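Local coordinates for protein maleylacetate reductase (Agrobacterium tumefaciens, PDB 3HL0) that reduces maleylacetate to 3-oxoadipate with NADH, most likely as a step in gamma-resorcylate breakdown, and belongs to the iron-containing alcohol dehydrogenase family, at residues A[16-22]-A[151-157]; A[200-204]-A[219-223]; A[163-167]-A[205-209]; A[25-30]-A[56-60]; A[119-123]-A[169-173]. All blocks are in the same frame, centred on the assembly; numbering follows the deposited sequence. Where two conformers were deposited one is given.

Contact 1. Residues A[16-22]-A[151-157]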
# COMPACT_ATOMS: atom_id res chain seq x y z
N VAL A 16 22.50 9.98 13.51
CA VAL A 16 22.04 10.90 14.56
C VAL A 16 20.76 10.31 15.15
O VAL A 16 19.84 10.04 14.40
CB VAL A 16 21.73 12.26 13.96
CG1 VAL A 16 21.19 13.19 15.06
CG2 VAL A 16 23.01 12.88 13.29
N PHE A 17 20.71 10.02 16.45
CA PHE A 17 19.56 9.30 17.01
C PHE A 17 19.05 10.03 18.23
O PHE A 17 19.74 10.11 19.25
CB PHE A 17 19.97 7.87 17.41
CG PHE A 17 18.80 6.94 17.64
CD1 PHE A 17 18.57 5.87 16.77
CD2 PHE A 17 18.01 7.07 18.75
CE1 PHE A 17 17.48 5.00 16.96
CE2 PHE A 17 16.92 6.22 18.95
CZ PHE A 17 16.69 5.17 18.06
N SER A 18 17.83 10.57 18.13
CA SER A 18 17.20 11.18 19.32
C SER A 18 15.82 11.68 18.94
O SER A 18 15.60 12.16 17.80
CB SER A 18 18.05 12.31 19.90
OG SER A 18 18.07 13.42 19.05
N ALA A 19 14.90 11.52 19.89
CA ALA A 19 13.56 12.10 19.73
C ALA A 19 13.66 13.58 19.44
O ALA A 19 14.30 14.32 20.21
CB ALA A 19 12.71 11.83 20.98
N GLY A 20 13.05 14.01 18.33
CA GLY A 20 13.08 15.42 17.88
C GLY A 20 14.25 15.80 16.99
O GLY A 20 14.37 16.95 16.55
N SER A 21 15.10 14.82 16.70
CA SER A 21 16.30 15.09 15.90
C SER A 21 16.04 15.61 14.49
O SER A 21 16.92 16.20 13.88
CB SER A 21 17.18 13.82 15.86
OG SER A 21 16.45 12.79 15.19
N SER A 22 14.83 15.41 13.94
CA SER A 22 14.56 15.91 12.58
C SER A 22 14.47 17.45 12.58
O SER A 22 14.51 18.08 11.53
CB SER A 22 13.32 15.26 11.94
OG SER A 22 12.18 15.31 12.78
N VAL A 151 22.16 9.54 8.43
CA VAL A 151 20.81 9.06 8.76
C VAL A 151 20.40 9.75 10.05
O VAL A 151 21.20 9.84 10.98
CB VAL A 151 20.84 7.54 9.03
CG1 VAL A 151 19.45 7.04 9.39
CG2 VAL A 151 21.39 6.80 7.84
N ILE A 152 19.19 10.33 10.05
CA ILE A 152 18.63 10.99 11.25
C ILE A 152 17.47 10.14 11.71
O ILE A 152 16.44 10.06 11.04
CB ILE A 152 18.18 12.44 10.91
CG1 ILE A 152 19.40 13.23 10.46
CG2 ILE A 152 17.52 13.11 12.12
CD1 ILE A 152 19.01 14.69 10.08
N TYR A 153 17.63 9.51 12.86
CA TYR A 153 16.57 8.69 13.44
C TYR A 153 15.81 9.48 14.50
O TYR A 153 16.36 9.80 15.58
CB TYR A 153 17.15 7.45 14.12
CG TYR A 153 17.56 6.34 13.18
CD1 TYR A 153 16.60 5.63 12.45
CD2 TYR A 153 18.91 5.97 13.06
CE1 TYR A 153 16.98 4.56 11.60
CE2 TYR A 153 19.29 4.95 12.24
CZ TYR A 153 18.34 4.23 11.51
OH TYR A 153 18.74 3.22 10.71
N ASP A 154 14.55 9.76 14.19
CA ASP A 154 13.71 10.55 15.08
C ASP A 154 12.44 9.76 15.40
O ASP A 154 11.52 9.72 14.58
CB ASP A 154 13.35 11.88 14.41
CG ASP A 154 12.48 12.78 15.30
OD1 ASP A 154 11.99 12.33 16.35
OD2 ASP A 154 12.37 13.98 14.97
N ALA A 155 12.43 9.09 16.56
CA ALA A 155 11.32 8.16 16.84
C ALA A 155 9.96 8.89 16.88
O ALA A 155 8.92 8.26 16.69
CB ALA A 155 11.56 7.42 18.11
N GLU A 156 9.95 10.21 17.06
CA GLU A 156 8.65 10.95 17.03
C GLU A 156 7.93 10.78 15.68
O GLU A 156 6.68 10.80 15.63
CB GLU A 156 8.84 12.43 17.40
CG GLU A 156 9.26 12.59 18.85
CD GLU A 156 9.54 14.04 19.29
OE1 GLU A 156 9.52 14.98 18.46
OE2 GLU A 156 9.80 14.21 20.49
N LEU A 157 8.71 10.61 14.60
CA LEU A 157 8.18 10.50 13.25
C LEU A 157 7.57 9.11 12.98
O LEU A 157 6.91 8.91 11.98
CB LEU A 157 9.27 10.78 12.23
CG LEU A 157 9.93 12.15 12.41
CD1 LEU A 157 10.76 12.39 11.18
CD2 LEU A 157 8.90 13.26 12.62

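Contact 2. Residues A[200-204]-A[219-223]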
# COMPACT_ATOMS: atom_id res chain seq x y z
N ALA A 200 15.84 -6.04 20.74
CA ALA A 200 15.12 -4.77 20.73
C ALA A 200 13.75 -4.94 20.06
O ALA A 200 12.75 -4.46 20.62
CB ALA A 200 15.95 -3.69 20.07
N MSE A 201 13.70 -5.62 18.92
CA MSE A 201 12.43 -5.74 18.21
C MSE A 201 11.46 -6.63 19.00
O MSE A 201 10.26 -6.35 19.06
CB MSE A 201 12.62 -6.27 16.79
CG MSE A 201 13.70 -5.57 15.95
SE MSE A 201 13.43 -3.64 15.74
CE MSE A 201 11.48 -3.76 15.64
N ILE A 202 11.98 -7.71 19.62
CA ILE A 202 11.12 -8.67 20.36
C ILE A 202 10.54 -7.97 21.60
O ILE A 202 9.36 -8.18 21.93
CB ILE A 202 11.89 -9.97 20.67
CG1 ILE A 202 12.06 -10.73 19.36
CG2 ILE A 202 11.17 -10.87 21.66
CD1 ILE A 202 13.10 -11.91 19.49
N GLU A 203 11.32 -7.11 22.22
CA GLU A 203 10.84 -6.32 23.33
C GLU A 203 9.80 -5.27 22.93
O GLU A 203 8.74 -5.14 23.59
CB GLU A 203 12.02 -5.65 24.04
CG GLU A 203 11.59 -4.86 25.26
CD GLU A 203 12.77 -4.36 26.05
OE1 GLU A 203 13.11 -3.17 25.91
OE2 GLU A 203 13.36 -5.16 26.82
N ALA A 204 10.12 -4.52 21.87
CA ALA A 204 9.39 -3.31 21.51
C ALA A 204 8.11 -3.58 20.75
O ALA A 204 7.12 -2.90 21.00
CB ALA A 204 10.25 -2.33 20.71
N GLU A 219 11.16 4.28 20.33
CA GLU A 219 12.61 4.47 20.29
C GLU A 219 13.32 3.13 20.20
O GLU A 219 14.28 2.98 19.40
CB GLU A 219 13.06 5.27 21.54
CG GLU A 219 12.64 6.73 21.46
CD GLU A 219 13.07 7.49 22.71
OE1 GLU A 219 13.22 6.86 23.77
OE2 GLU A 219 13.28 8.71 22.61
N THR A 220 12.88 2.19 21.02
CA THR A 220 13.52 0.89 21.10
C THR A 220 13.36 0.19 19.75
O THR A 220 14.32 -0.39 19.23
CB THR A 220 12.92 0.07 22.24
OG1 THR A 220 13.22 0.78 23.47
CG2 THR A 220 13.55 -1.29 22.32
N ALA A 221 12.16 0.25 19.17
CA ALA A 221 12.00 -0.44 17.87
C ALA A 221 12.85 0.21 16.76
O ALA A 221 13.38 -0.47 15.89
CB ALA A 221 10.55 -0.44 17.44
N LEU A 222 12.95 1.54 16.75
CA LEU A 222 13.75 2.19 15.74
C LEU A 222 15.26 1.88 15.89
O LEU A 222 15.98 1.68 14.91
CB LEU A 222 13.47 3.69 15.80
CG LEU A 222 13.95 4.48 14.59
CD1 LEU A 222 13.44 3.99 13.19
CD2 LEU A 222 13.55 5.94 14.77
N TYR A 223 15.73 1.86 17.14
CA TYR A 223 17.09 1.44 17.44
C TYR A 223 17.31 0.01 16.92
O TYR A 223 18.34 -0.25 16.28
CB TYR A 223 17.25 1.49 18.95
CG TYR A 223 18.40 0.71 19.54
CD1 TYR A 223 19.71 1.15 19.37
CD2 TYR A 223 18.15 -0.44 20.28
CE1 TYR A 223 20.78 0.42 19.95
CE2 TYR A 223 19.19 -1.17 20.87
CZ TYR A 223 20.50 -0.71 20.69
OH TYR A 223 21.53 -1.39 21.28

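Contact 3. Residues A[163-167]-A[205-209]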
# COMPACT_ATOMS: atom_id res chain seq x y z
N VAL A 163 -0.29 0.51 12.98
CA VAL A 163 0.08 -0.68 13.72
C VAL A 163 0.39 -1.87 12.81
O VAL A 163 1.40 -2.55 13.02
CB VAL A 163 -0.98 -1.06 14.75
CG1 VAL A 163 -0.70 -2.42 15.32
CG2 VAL A 163 -0.97 -0.01 15.89
N ALA A 164 -0.45 -2.13 11.81
CA ALA A 164 -0.22 -3.34 10.99
C ALA A 164 1.13 -3.30 10.26
O ALA A 164 1.87 -4.31 10.36
CB ALA A 164 -1.40 -3.53 10.00
N ILE A 165 1.47 -2.21 9.58
CA ILE A 165 2.77 -2.09 8.89
C ILE A 165 3.93 -1.99 9.93
O ILE A 165 5.05 -2.47 9.66
CB ILE A 165 2.85 -0.98 7.80
CG1 ILE A 165 4.17 -1.03 7.08
CG2 ILE A 165 2.63 0.43 8.40
CD1 ILE A 165 4.33 -2.28 6.29
N SER A 166 3.65 -1.44 11.11
CA SER A 166 4.69 -1.44 12.17
C SER A 166 5.11 -2.89 12.49
O SER A 166 6.33 -3.19 12.62
CB SER A 166 4.21 -0.72 13.48
OG SER A 166 4.00 0.67 13.19
N MSE A 167 4.13 -3.79 12.59
CA MSE A 167 4.42 -5.20 12.92
C MSE A 167 5.15 -5.90 11.76
O MSE A 167 6.16 -6.57 11.98
CB MSE A 167 3.15 -5.96 13.27
CG MSE A 167 2.37 -5.39 14.48
SE MSE A 167 3.37 -5.19 16.12
CE MSE A 167 3.77 -3.33 16.04
N LEU A 205 8.12 -4.51 19.77
CA LEU A 205 6.93 -4.61 18.89
C LEU A 205 5.62 -4.94 19.63
O LEU A 205 4.63 -4.33 19.29
CB LEU A 205 7.19 -5.61 17.74
CG LEU A 205 8.26 -5.08 16.77
CD1 LEU A 205 8.70 -6.21 15.80
CD2 LEU A 205 7.80 -3.83 15.96
N PRO A 206 5.62 -5.86 20.63
CA PRO A 206 4.35 -6.12 21.36
C PRO A 206 3.84 -4.89 22.09
O PRO A 206 2.60 -4.70 22.21
CB PRO A 206 4.74 -7.21 22.36
CG PRO A 206 5.89 -7.93 21.67
CD PRO A 206 6.68 -6.78 21.09
N VAL A 207 4.76 -4.06 22.59
CA VAL A 207 4.39 -2.79 23.24
C VAL A 207 3.85 -1.77 22.27
O VAL A 207 2.80 -1.13 22.52
CB VAL A 207 5.55 -2.21 24.06
CG1 VAL A 207 5.11 -0.88 24.78
CG2 VAL A 207 5.99 -3.25 25.10
N VAL A 208 4.53 -1.62 21.14
CA VAL A 208 4.05 -0.75 20.06
C VAL A 208 2.63 -1.14 19.59
O VAL A 208 1.81 -0.25 19.31
CB VAL A 208 5.07 -0.74 18.86
CG1 VAL A 208 4.45 -0.04 17.65
CG2 VAL A 208 6.34 -0.02 19.31
N ARG A 209 2.33 -2.44 19.55
CA ARG A 209 1.03 -2.91 19.05
C ARG A 209 -0.08 -2.34 19.95
O ARG A 209 -1.10 -1.82 19.43
CB ARG A 209 0.96 -4.41 19.03
CG ARG A 209 -0.28 -4.89 18.31
CD ARG A 209 -0.50 -6.36 18.55
NE ARG A 209 -1.76 -6.71 17.90
CZ ARG A 209 -2.31 -7.93 17.89
NH1 ARG A 209 -1.72 -8.95 18.50
NH2 ARG A 209 -3.46 -8.13 17.24

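Contact 4. Residues A[25-30]-A[56-60]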
# COMPACT_ATOMS: atom_id res chain seq x y z
N VAL A 25 17.77 19.01 11.05
CA VAL A 25 18.20 18.65 9.69
C VAL A 25 19.09 19.74 9.09
O VAL A 25 20.07 19.45 8.40
CB VAL A 25 16.99 18.38 8.78
CG1 VAL A 25 17.43 18.24 7.31
CG2 VAL A 25 16.27 17.12 9.22
N ALA A 26 18.73 20.99 9.32
CA ALA A 26 19.54 22.11 8.88
C ALA A 26 21.02 21.98 9.26
O ALA A 26 21.88 22.17 8.42
CB ALA A 26 18.97 23.44 9.41
N GLU A 27 21.28 21.67 10.54
CA GLU A 27 22.64 21.42 11.06
C GLU A 27 23.39 20.40 10.20
O GLU A 27 24.55 20.61 9.84
CB GLU A 27 22.58 20.86 12.50
CG GLU A 27 22.04 21.80 13.57
CD GLU A 27 22.26 21.27 14.98
OE1 GLU A 27 22.45 20.04 15.13
OE2 GLU A 27 22.24 22.07 15.94
N GLU A 28 22.72 19.30 9.88
CA GLU A 28 23.34 18.21 9.14
C GLU A 28 23.63 18.60 7.70
O GLU A 28 24.65 18.19 7.13
CB GLU A 28 22.46 16.95 9.22
CG GLU A 28 22.35 16.44 10.67
CD GLU A 28 23.70 16.02 11.24
OE1 GLU A 28 24.54 15.46 10.49
OE2 GLU A 28 23.89 16.22 12.45
N ILE A 29 22.74 19.38 7.09
CA ILE A 29 22.99 19.88 5.73
C ILE A 29 24.25 20.73 5.76
O ILE A 29 25.16 20.58 4.93
CB ILE A 29 21.77 20.65 5.15
CG1 ILE A 29 20.60 19.69 4.92
CG2 ILE A 29 22.11 21.44 3.82
CD1 ILE A 29 19.27 20.42 4.60
N ARG A 30 24.32 21.63 6.74
CA ARG A 30 25.47 22.54 6.83
C ARG A 30 26.78 21.79 7.07
O ARG A 30 27.82 22.15 6.49
CB ARG A 30 25.22 23.60 7.90
CG ARG A 30 24.18 24.63 7.48
CD ARG A 30 24.15 25.79 8.44
NE ARG A 30 22.88 26.52 8.37
CZ ARG A 30 21.89 26.38 9.26
NH1 ARG A 30 20.76 27.07 9.13
NH2 ARG A 30 22.04 25.55 10.29
N LEU A 56 13.04 24.32 6.81
CA LEU A 56 14.41 24.47 6.30
C LEU A 56 14.69 25.83 5.66
O LEU A 56 15.85 26.25 5.53
CB LEU A 56 14.76 23.30 5.33
CG LEU A 56 15.04 21.95 5.97
CD1 LEU A 56 15.17 20.90 4.89
CD2 LEU A 56 16.32 22.02 6.81
N GLY A 57 13.62 26.53 5.27
CA GLY A 57 13.78 27.87 4.67
C GLY A 57 14.62 27.76 3.41
O GLY A 57 14.29 26.96 2.54
N ARG A 58 15.70 28.53 3.36
CA ARG A 58 16.55 28.64 2.17
C ARG A 58 17.39 27.40 1.94
O ARG A 58 17.97 27.23 0.86
CB ARG A 58 17.45 29.88 2.25
N LEU A 59 17.45 26.52 2.95
CA LEU A 59 18.18 25.26 2.82
C LEU A 59 17.38 24.24 2.04
O LEU A 59 17.92 23.19 1.68
CB LEU A 59 18.59 24.69 4.19
CG LEU A 59 19.71 25.42 4.94
CD1 LEU A 59 20.03 24.71 6.25
CD2 LEU A 59 20.99 25.63 4.11
N ALA A 60 16.09 24.51 1.80
CA ALA A 60 15.27 23.58 1.02
C ALA A 60 15.11 24.12 -0.39
O ALA A 60 14.59 25.24 -0.60
CB ALA A 60 13.90 23.30 1.69

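Contact 5. Residues A[119-123]-A[169-173]. With NAD (nicotinamide-adenine-dinucleotide), chain D.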
# COMPACT_ATOMS: atom_id res chain seq x y z
N THR A 119 11.25 6.32 8.49
CA THR A 119 10.03 6.35 9.29
C THR A 119 9.39 4.96 9.36
O THR A 119 8.27 4.82 9.81
CB THR A 119 9.02 7.38 8.74
OG1 THR A 119 8.65 7.02 7.39
CG2 THR A 119 9.64 8.83 8.73
N THR A 120 10.10 3.94 8.85
CA THR A 120 9.68 2.54 9.05
C THR A 120 10.86 1.76 9.58
O THR A 120 11.88 2.36 9.99
CB THR A 120 9.15 1.83 7.77
OG1 THR A 120 10.25 1.56 6.87
CG2 THR A 120 8.08 2.68 7.05
N TYR A 121 10.76 0.43 9.58
CA TYR A 121 11.80 -0.43 10.11
C TYR A 121 12.57 -1.17 9.02
O TYR A 121 13.32 -2.09 9.30
CB TYR A 121 11.20 -1.41 11.13
CG TYR A 121 10.43 -0.68 12.25
CD1 TYR A 121 10.97 0.46 12.88
CD2 TYR A 121 9.15 -1.12 12.64
CE1 TYR A 121 10.27 1.13 13.87
CE2 TYR A 121 8.43 -0.45 13.62
CZ TYR A 121 9.00 0.68 14.24
OH TYR A 121 8.26 1.30 15.21
N ALA A 122 12.40 -0.75 7.79
CA ALA A 122 13.01 -1.46 6.63
C ALA A 122 14.54 -1.51 6.67
O ALA A 122 15.14 -2.50 6.23
CB ALA A 122 12.56 -0.78 5.29
N GLY A 123 15.17 -0.43 7.15
CA GLY A 123 16.64 -0.47 7.30
C GLY A 123 17.46 -0.11 6.07
O GLY A 123 18.68 -0.15 6.14
N SER A 169 6.76 -4.53 9.10
CA SER A 169 8.05 -3.93 8.85
C SER A 169 9.03 -4.34 9.96
O SER A 169 10.22 -4.56 9.68
CB SER A 169 7.90 -2.39 8.81
OG SER A 169 9.18 -1.76 8.46
N GLY A 170 8.53 -4.47 11.21
CA GLY A 170 9.40 -4.89 12.34
C GLY A 170 9.90 -6.30 12.08
O GLY A 170 11.07 -6.61 12.33
N LEU A 171 9.02 -7.19 11.57
CA LEU A 171 9.48 -8.54 11.21
C LEU A 171 10.46 -8.54 10.03
O LEU A 171 11.37 -9.39 10.00
CB LEU A 171 8.29 -9.50 10.96
CG LEU A 171 7.48 -9.82 12.22
CD1 LEU A 171 6.09 -10.37 11.78
CD2 LEU A 171 8.21 -10.84 13.08
N ASN A 172 10.29 -7.62 9.07
CA ASN A 172 11.26 -7.44 7.98
C ASN A 172 12.65 -7.10 8.54
O ASN A 172 13.67 -7.65 8.10
CB ASN A 172 10.74 -6.32 7.03
CG ASN A 172 11.61 -6.10 5.78
OD1 ASN A 172 12.45 -6.90 5.37
ND2 ASN A 172 11.35 -4.97 5.14
N ALA A 173 12.68 -6.21 9.52
CA ALA A 173 13.96 -5.88 10.19
C ALA A 173 14.55 -7.13 10.83
O ALA A 173 15.74 -7.46 10.64
CB ALA A 173 13.74 -4.78 11.28
PA NAD D . 7.23 1.79 2.08
O1A NAD D . 8.39 2.71 2.09
O2A NAD D . 6.81 1.19 0.79
O5B NAD D . 6.04 2.47 2.89
C5B NAD D . 4.72 1.92 2.79
C4B NAD D . 3.73 3.04 3.03
O4B NAD D . 3.82 3.45 4.40
C3B NAD D . 4.02 4.27 2.15
O3B NAD D . 2.81 4.82 1.59
C2B NAD D . 4.65 5.22 3.14
O2B NAD D . 4.46 6.58 2.81
C1B NAD D . 3.94 4.86 4.46
N9A NAD D . 4.73 5.23 5.66
C8A NAD D . 6.05 4.92 5.93
N7A NAD D . 6.38 5.43 7.14
C5A NAD D . 5.30 6.09 7.66
C6A NAD D . 5.11 6.79 8.85
N6A NAD D . 5.94 6.72 9.92
N1A NAD D . 3.84 7.35 9.03
C2A NAD D . 2.84 7.19 8.10
N3A NAD D . 3.02 6.50 6.94
C4A NAD D . 4.26 5.95 6.73
O3 NAD D . 7.51 0.47 3.01
PN NAD D . 8.91 -0.18 3.51
O1N NAD D . 8.53 -1.56 3.95
O2N NAD D . 9.48 0.77 4.46
O5D NAD D . 9.83 -0.30 2.21
C5D NAD D . 9.65 -1.33 1.24
C4D NAD D . 10.56 -0.99 0.06
O4D NAD D . 11.88 -0.84 0.55
C3D NAD D . 10.60 -2.16 -0.92
O3D NAD D . 10.77 -1.61 -2.24
C2D NAD D . 11.82 -2.92 -0.48
O2D NAD D . 12.40 -3.75 -1.50
C1D NAD D . 12.74 -1.79 -0.07
N1N NAD D . 13.78 -2.19 0.87
C2N NAD D . 15.07 -2.01 0.46
C3N NAD D . 16.09 -2.38 1.31
C7N NAD D . 17.44 -2.10 0.78
O7N NAD D . 18.44 -2.38 1.64
N7N NAD D . 17.64 -1.63 -0.48
C4N NAD D . 15.86 -2.89 2.63
C5N NAD D . 14.53 -3.07 3.02
C6N NAD D . 13.50 -2.72 2.13

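Contact 1. Residues A[16-22]-A[151-157]
Strands 15-17 and 150-153 run parallel, with V16 level with I152 (CA-CA 4.8 Å) and F17 level with Y153 (CA-CA 4.7 Å). V16 N donates to V151 O (2.8 Å), Y153 N to V16 O (2.7 Å) and S18 N to Y153 O (3.0 Å), the staggered bonding expected of parallel strands. Within this chain 15-17 is an outermost strand of the six-stranded parallel sheet of the N-terminal, dinucleotide-binding half. V16 and I152 lie on one face of that sheet, where helix 25-31 packs, V16 on E28 and I152 on V25 and E28; branched residues suit the extended backbone. On the other face F17 CD1 rests 3.4 Å from Y153 CB, and the two rings meet obliquely, while the Y153 hydroxyl bonds to E125. Beyond the strands, a type II turn from S18 to S21 wraps round D154. The D154 carboxylate takes G20 N on OD1 (2.8 Å) and both S22 N (3.0 Å) and S22 OG (2.6 Å) on OD2, so a short acidic side chain suits this buried spot. G20 accommodates the positive phi of the turn. D154 OD1 also accepts E156 N (3.0 Å) in an Asx turn, leading to L157 at the NAD pocket.

Contact 2. Residues A[200-204]-A[219-223]
The methyl group of T220 overlaps the small residues of the facing helix: its CG2 lies 3.7 Å from A200 O and 3.8 Å from A204 CB. T220 OG1 is satisfied within its own helix by G216 O, so a threonine can present its methyl to the partner without a stranded hydroxyl. One turn separates A200 from A204, and both direct their CA-CB bonds toward segment 219-223. The methyl of A204 meets A221, CB to CB, at 3.8 Å; A200 CB lies 3.9 Å from Y223 CD2, meeting the tyrosine ring obliquely, and the Y223 hydroxyl bonds to E196. Alanines suit this place because their small side chains let the backbones come close: the axes of the short segments approach to 8.1 Å. M201, a selenomethionine, starts away from the interface but curls back, bringing SE to 3.2 Å from A221 O and CE to 3.9 Å from A221 CB. Its flexible chain fills space at the flank of the alanine seam. With 155° between their directions, 200-204 and 219-223 form a nearly antiparallel pair, cut from helices 188-210 and 215-234. These are consecutive helices joined by a short connection, a helical hairpin within the all-helical C-terminal domain of iron-containing alcohol dehydrogenases.

Contact 3. Residues A[163-167]-A[205-209]
This is an antiparallel helix-helix contact between the first turn of helix 163-180 and a turn near the C-terminal end of helix 188-210, in the helical part of the enzyme. The two short axes stand 9.9 Å apart at closest approach, with 174° between their directions, so V163 lies beside R209 and M167 beside L205. M167, a selenomethionine, spans much of this gap. M167 CE comes to 3.5 Å from L205 O, 4.1 Å from L205 CD2 and 3.7 Å from V208 CG1, while M167 SE lies 3.9 Å from R209 CB; a long, unbranched side chain suits threading between helices at this spacing. L205 CD2 rests 3.7 Å from S166 O, and S166 CB lies 4.2 Å from V208 CG1. The small serine turns its hydroxyl to P162 O and the side chain of R218. At the outer end V163 CG1 touches R209 CG (3.9 Å), using the aliphatic stem of the arginine. P206, whose nitrogen cannot donate to the preceding turn, kinks its helix. Between these segments, then, cohesion probably comes from van der Waals contact and burial of apolar surface, while the hydroxyl of S166 and NH1 of R209, bound by R299 O, find their partners outside the two segments.

Contact 4. Residues A[25-30]-A[56-60]
L56 and L59 are the two bumps that segment 56-60 pushes against the side of helix 25-31. L56 CD2 enters a shallow hollow between successive turns, 4.0 Å from each of V25 CG1, A26 CB and I29 CD1, and 3.6 Å from A26 N. The small A26 keeps the floor of this hollow low enough for a leucine methyl to approach the backbone. In the alpha/beta, Rossmann-like N-terminal domain, this joins helix 25-31 to the link between helix 46-56 and strand 60-64, with V25 and I29 also packing on the parallel sheet. G57 turns the chain there with a positive phi, comfortable for a residue without a side chain, and the 3-10 segment 58-59 brings L59 round to the same helix face. L59 CD1 sits 3.6 Å from A26 CB, and L59 CB is 4.3 Å from I29 CD1. At the exposed border R30 folds over this leucine: CD1 of L59 lies under one face of its guanidinium, 3.8 Å from R30 NH1.

Contact 5. Residues A[119-123]-A[169-173]
The contact sets a loop of the NAD site, following strand 113-118 of the Rossmann-like N-terminal domain, against helix 163-180 of the helical domain. It is buried and lies close to the centre of the chain. Among the polar interactions, S169 OG accepts a hydrogen bond from Y121 N (2.9 Å), so a short hydroxyl side chain on the helix ties down the loop backbone. The loop is braced internally as well: T120 OG1 accepts from A122 N (3.3 Å), an ST turn.

The van der Waals packing centres on Y121. Y121 CB lies 4.2 Å from A173 CB, Y121 O lies 3.4 Å from A173 CB, and the ring edge meets the helix at G170 N, 3.7 Å from Y121 CD2. Small residues at 170 and 173 leave room for the tyrosine, whose hydroxyl is bonded to R218 and whose ring also packs on A221.

Contacts with the cofactor come from the loop's other side. The adenine amino group N6A donates to T119 O (3.0 Å), a backbone carbonyl matched to that amine, and A122 O, hydrogen-bonded to H176, also lies 3.3 Å from nicotinamide ring atom C5N. T120 suits its place by doing two jobs with one hydroxyl: besides closing the ST turn, T120 OG1 donates to the NAD phosphate oxygen O2N at 2.7 Å.

Overall arrangement
Along the chain, contact 4 falls within the span bracketed by contact 1, and both belong to the N-terminal sheet domain, their centres about 15 Å apart; V25 and E28 pack on I152. Contacts 2 and 3 lie in the helical domain, centres about 10 Å apart, and share helix 188-210. Contact 5 stands between the two groups: its helix 163-180 also serves contact 3, Y121 touches A221 of contact 2 and L205 of contact 3, and T119 meets L157 of contact 1. Contact 1 also reaches contact 2 directly, through F17 against helix 215-234. Contacts 3 and 4 are farthest apart, about 32 Å between centres. NAD thus binds where the two domains meet, beside contact 5.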